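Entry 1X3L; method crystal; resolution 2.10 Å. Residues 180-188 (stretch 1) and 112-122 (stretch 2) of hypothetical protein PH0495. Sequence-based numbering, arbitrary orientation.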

# COMPACT_ATOMS: atom_id res chain seq x y z
N LYS A 180 -20.53 0.12 1.72
CA LYS A 180 -21.59 -0.08 2.70
C LYS A 180 -21.27 0.42 4.10
O LYS A 180 -22.18 0.84 4.82
CB LYS A 180 -22.01 -1.55 2.72
CG LYS A 180 -22.81 -1.95 1.47
CD LYS A 180 -23.19 -3.42 1.47
CE LYS A 180 -24.20 -3.73 0.38
NZ LYS A 180 -25.48 -2.98 0.60
N LEU A 181 -20.00 0.39 4.49
CA LEU A 181 -19.64 0.88 5.81
C LEU A 181 -19.91 2.38 5.85
O LEU A 181 -20.47 2.91 6.81
CB LEU A 181 -18.16 0.60 6.11
CG LEU A 181 -17.68 0.90 7.54
CD1 LEU A 181 -18.33 -0.08 8.52
CD2 LEU A 181 -16.16 0.78 7.62
N ALA A 182 -19.51 3.08 4.79
CA ALA A 182 -19.72 4.52 4.71
C ALA A 182 -21.21 4.87 4.73
O ALA A 182 -21.60 5.91 5.25
CB ALA A 182 -19.08 5.08 3.45
N LYS A 183 -22.05 3.99 4.18
CA LYS A 183 -23.49 4.25 4.16
C LYS A 183 -24.08 4.20 5.57
O LYS A 183 -25.18 4.71 5.80
CB LYS A 183 -24.21 3.24 3.27
CG LYS A 183 -23.96 3.42 1.79
CD LYS A 183 -24.73 2.40 0.95
CE LYS A 183 -26.24 2.59 1.06
NZ LYS A 183 -26.98 1.62 0.19
N MET A 184 -23.35 3.60 6.50
CA MET A 184 -23.81 3.47 7.88
C MET A 184 -23.43 4.65 8.77
O MET A 184 -23.85 4.72 9.92
CB MET A 184 -23.27 2.18 8.51
CG MET A 184 -23.69 0.91 7.79
SD MET A 184 -22.88 -0.55 8.47
CE MET A 184 -24.16 -1.13 9.61
N ILE A 185 -22.62 5.57 8.25
CA ILE A 185 -22.19 6.73 9.03
C ILE A 185 -23.27 7.82 9.02
O ILE A 185 -23.58 8.39 7.98
CB ILE A 185 -20.88 7.31 8.47
CG1 ILE A 185 -19.77 6.25 8.54
CG2 ILE A 185 -20.48 8.55 9.24
CD1 ILE A 185 -18.47 6.68 7.86
N LYS A 186 -23.83 8.10 10.19
CA LYS A 186 -24.88 9.11 10.31
C LYS A 186 -24.34 10.53 10.36
O LYS A 186 -25.03 11.48 9.97
CB LYS A 186 -25.73 8.84 11.56
CG LYS A 186 -26.32 7.44 11.60
CD LYS A 186 -27.11 7.19 12.88
CE LYS A 186 -27.56 5.74 12.96
NZ LYS A 186 -28.42 5.46 14.15
N GLY A 187 -23.11 10.68 10.84
CA GLY A 187 -22.51 12.00 10.92
C GLY A 187 -21.49 12.29 9.83
O GLY A 187 -21.75 12.11 8.64
N THR A 188 -20.32 12.76 10.25
CA THR A 188 -19.26 13.07 9.30
C THR A 188 -18.22 11.96 9.31
O THR A 188 -17.69 11.60 10.36
CB THR A 188 -18.56 14.40 9.65
OG1 THR A 188 -19.49 15.48 9.52
CG2 THR A 188 -17.39 14.64 8.71
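Stretch 2 112-122: ALSILNRAREN

Stretch 2 enters as helix, residues 112-118, begun earlier in the chain; Ala119 is the first residue to leave helical phi/psi (-66/135), and Arg120 (-98/170) continues in extended form. Stretch 1 opens with a weakly bonded helical turn from about Lys180 to Lys183 and then runs as loop through Ile185 and Lys186. The two run side by side in the same general direction: the CA atoms of Ile185 and Leu116 lie 5.9 Å apart, and those of Gly187 and Glu121 only 3.7 Å. With the backbones placed as they are, an ideal CB on Gly187 would clash with Arg120 O, at 2.6 Å. Here the backbones meet through CA-H...O contacts, Glu121 CA to Lys186 O at 3.3 Å and Gly187 CA to Arg120 O at 3.4 Å. Waters bridge the two backbones: one accepts from Lys186 N (3.0 Å) and donates to Leu116 O (2.8 Å) and Ala119 O (3.1 Å), another donates to Met184 O (2.8 Å) and, weakly, to Leu116 O (3.0 Å), and a third accepts weakly from Gly187 N (2.9 Å) and donates to Arg120 O (3.1 Å).

Leu116, pointing toward stretch 1, anchors the apolar side. Its CD1 packs on Leu181 CD1 (3.8 Å) and Met184 CB (3.7 Å), and its CD2 meets Ile185 CG1 (3.8 Å). One turn earlier, Leu113 CD2 comes within 3.2 Å of Met184 SD, a tight approach. Lys186, m at chi1 and extended from chi2 outward (t, t, t), reaches the last turn of the helix: its NZ donates a weak hydrogen bond to Asn117 O (3.3 Å), and its CD lies over one face of the Arg120 guanidinium. Arg120 NH2 donates to the same Asn117 O at a very short 2.4 Å, which leaves Lys186 NZ and Arg120 NH2, two like-charged donors, 2.7 Å apart without a bond between them.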

# COMPACT_ATOMS: atom_id res chain seq x y z
N ALA A 112 -17.77 -2.57 14.89
CA ALA A 112 -17.78 -1.33 14.12
C ALA A 112 -19.21 -0.85 13.87
O ALA A 112 -19.49 0.35 13.99
CB ALA A 112 -17.05 -1.52 12.80
N LEU A 113 -20.11 -1.76 13.54
CA LEU A 113 -21.50 -1.37 13.29
C LEU A 113 -22.12 -0.82 14.57
O LEU A 113 -22.89 0.14 14.53
CB LEU A 113 -22.33 -2.56 12.79
CG LEU A 113 -21.86 -3.34 11.56
CD1 LEU A 113 -23.05 -4.06 10.96
CD2 LEU A 113 -21.23 -2.42 10.54
N SER A 114 -21.78 -1.44 15.69
CA SER A 114 -22.29 -1.01 16.98
C SER A 114 -21.90 0.45 17.22
O SER A 114 -22.72 1.25 17.67
CB SER A 114 -21.70 -1.89 18.09
OG SER A 114 -22.00 -1.36 19.37
N ILE A 115 -20.65 0.78 16.92
CA ILE A 115 -20.15 2.13 17.09
C ILE A 115 -20.88 3.12 16.17
O ILE A 115 -21.20 4.23 16.58
CB ILE A 115 -18.64 2.19 16.81
CG1 ILE A 115 -17.90 1.40 17.88
CG2 ILE A 115 -18.15 3.64 16.76
CD1 ILE A 115 -16.43 1.21 17.61
N LEU A 116 -21.13 2.71 14.93
CA LEU A 116 -21.81 3.56 13.97
C LEU A 116 -23.29 3.72 14.31
O LEU A 116 -23.94 4.68 13.89
CB LEU A 116 -21.66 3.00 12.56
CG LEU A 116 -20.24 3.04 11.99
CD1 LEU A 116 -20.22 2.40 10.61
CD2 LEU A 116 -19.77 4.49 11.92
N ASN A 117 -23.83 2.78 15.08
CA ASN A 117 -25.22 2.87 15.48
C ASN A 117 -25.34 3.94 16.55
O ASN A 117 -26.33 4.67 16.62
CB ASN A 117 -25.70 1.53 16.02
CG ASN A 117 -27.17 1.55 16.40
OD1 ASN A 117 -28.03 1.83 15.57
ND2 ASN A 117 -27.46 1.28 17.67
N ARG A 118 -24.30 4.05 17.37
CA ARG A 118 -24.25 5.03 18.46
C ARG A 118 -23.86 6.44 18.01
O ARG A 118 -24.30 7.42 18.61
CB ARG A 118 -23.29 4.55 19.54
CG ARG A 118 -23.08 5.54 20.67
CD ARG A 118 -21.99 5.07 21.62
NE ARG A 118 -21.65 6.09 22.61
CZ ARG A 118 -20.65 5.99 23.48
NH1 ARG A 118 -19.88 4.91 23.48
NH2 ARG A 118 -20.41 6.98 24.33
N ALA A 119 -23.02 6.54 16.98
CA ALA A 119 -22.59 7.86 16.50
C ALA A 119 -23.78 8.63 15.92
O ALA A 119 -24.58 8.08 15.16
CB ALA A 119 -21.50 7.70 15.45
N ARG A 120 -23.88 9.91 16.27
CA ARG A 120 -24.98 10.76 15.81
C ARG A 120 -24.63 11.62 14.60
O ARG A 120 -23.46 11.73 14.22
CB ARG A 120 -25.46 11.66 16.95
CG ARG A 120 -26.03 10.92 18.17
CD ARG A 120 -27.29 10.13 17.82
NE ARG A 120 -26.99 8.78 17.36
CZ ARG A 120 -27.84 8.00 16.70
NH1 ARG A 120 -29.06 8.44 16.40
NH2 ARG A 120 -27.48 6.78 16.34
N GLU A 121 -25.64 12.25 14.01
CA GLU A 121 -25.43 13.10 12.84
C GLU A 121 -24.47 14.25 13.09
O GLU A 121 -24.00 14.89 12.16
CB GLU A 121 -26.77 13.67 12.34
CG GLU A 121 -27.78 12.64 11.83
CD GLU A 121 -28.33 11.74 12.92
OE1 GLU A 121 -28.32 12.16 14.10
OE2 GLU A 121 -28.80 10.62 12.60
N ASN A 122 -24.17 14.52 14.36
CA ASN A 122 -23.27 15.62 14.69
C ASN A 122 -21.90 15.15 15.18
O ASN A 122 -21.07 15.96 15.58
CB ASN A 122 -23.91 16.53 15.74
CG ASN A 122 -24.05 15.86 17.09
OD1 ASN A 122 -24.64 14.78 17.20
ND2 ASN A 122 -23.49 16.48 18.12
O HOH W 1 -22.90 7.03 12.79
O HOH W 2 -25.48 3.28 11.73
O HOH W 3 -21.60 9.50 13.03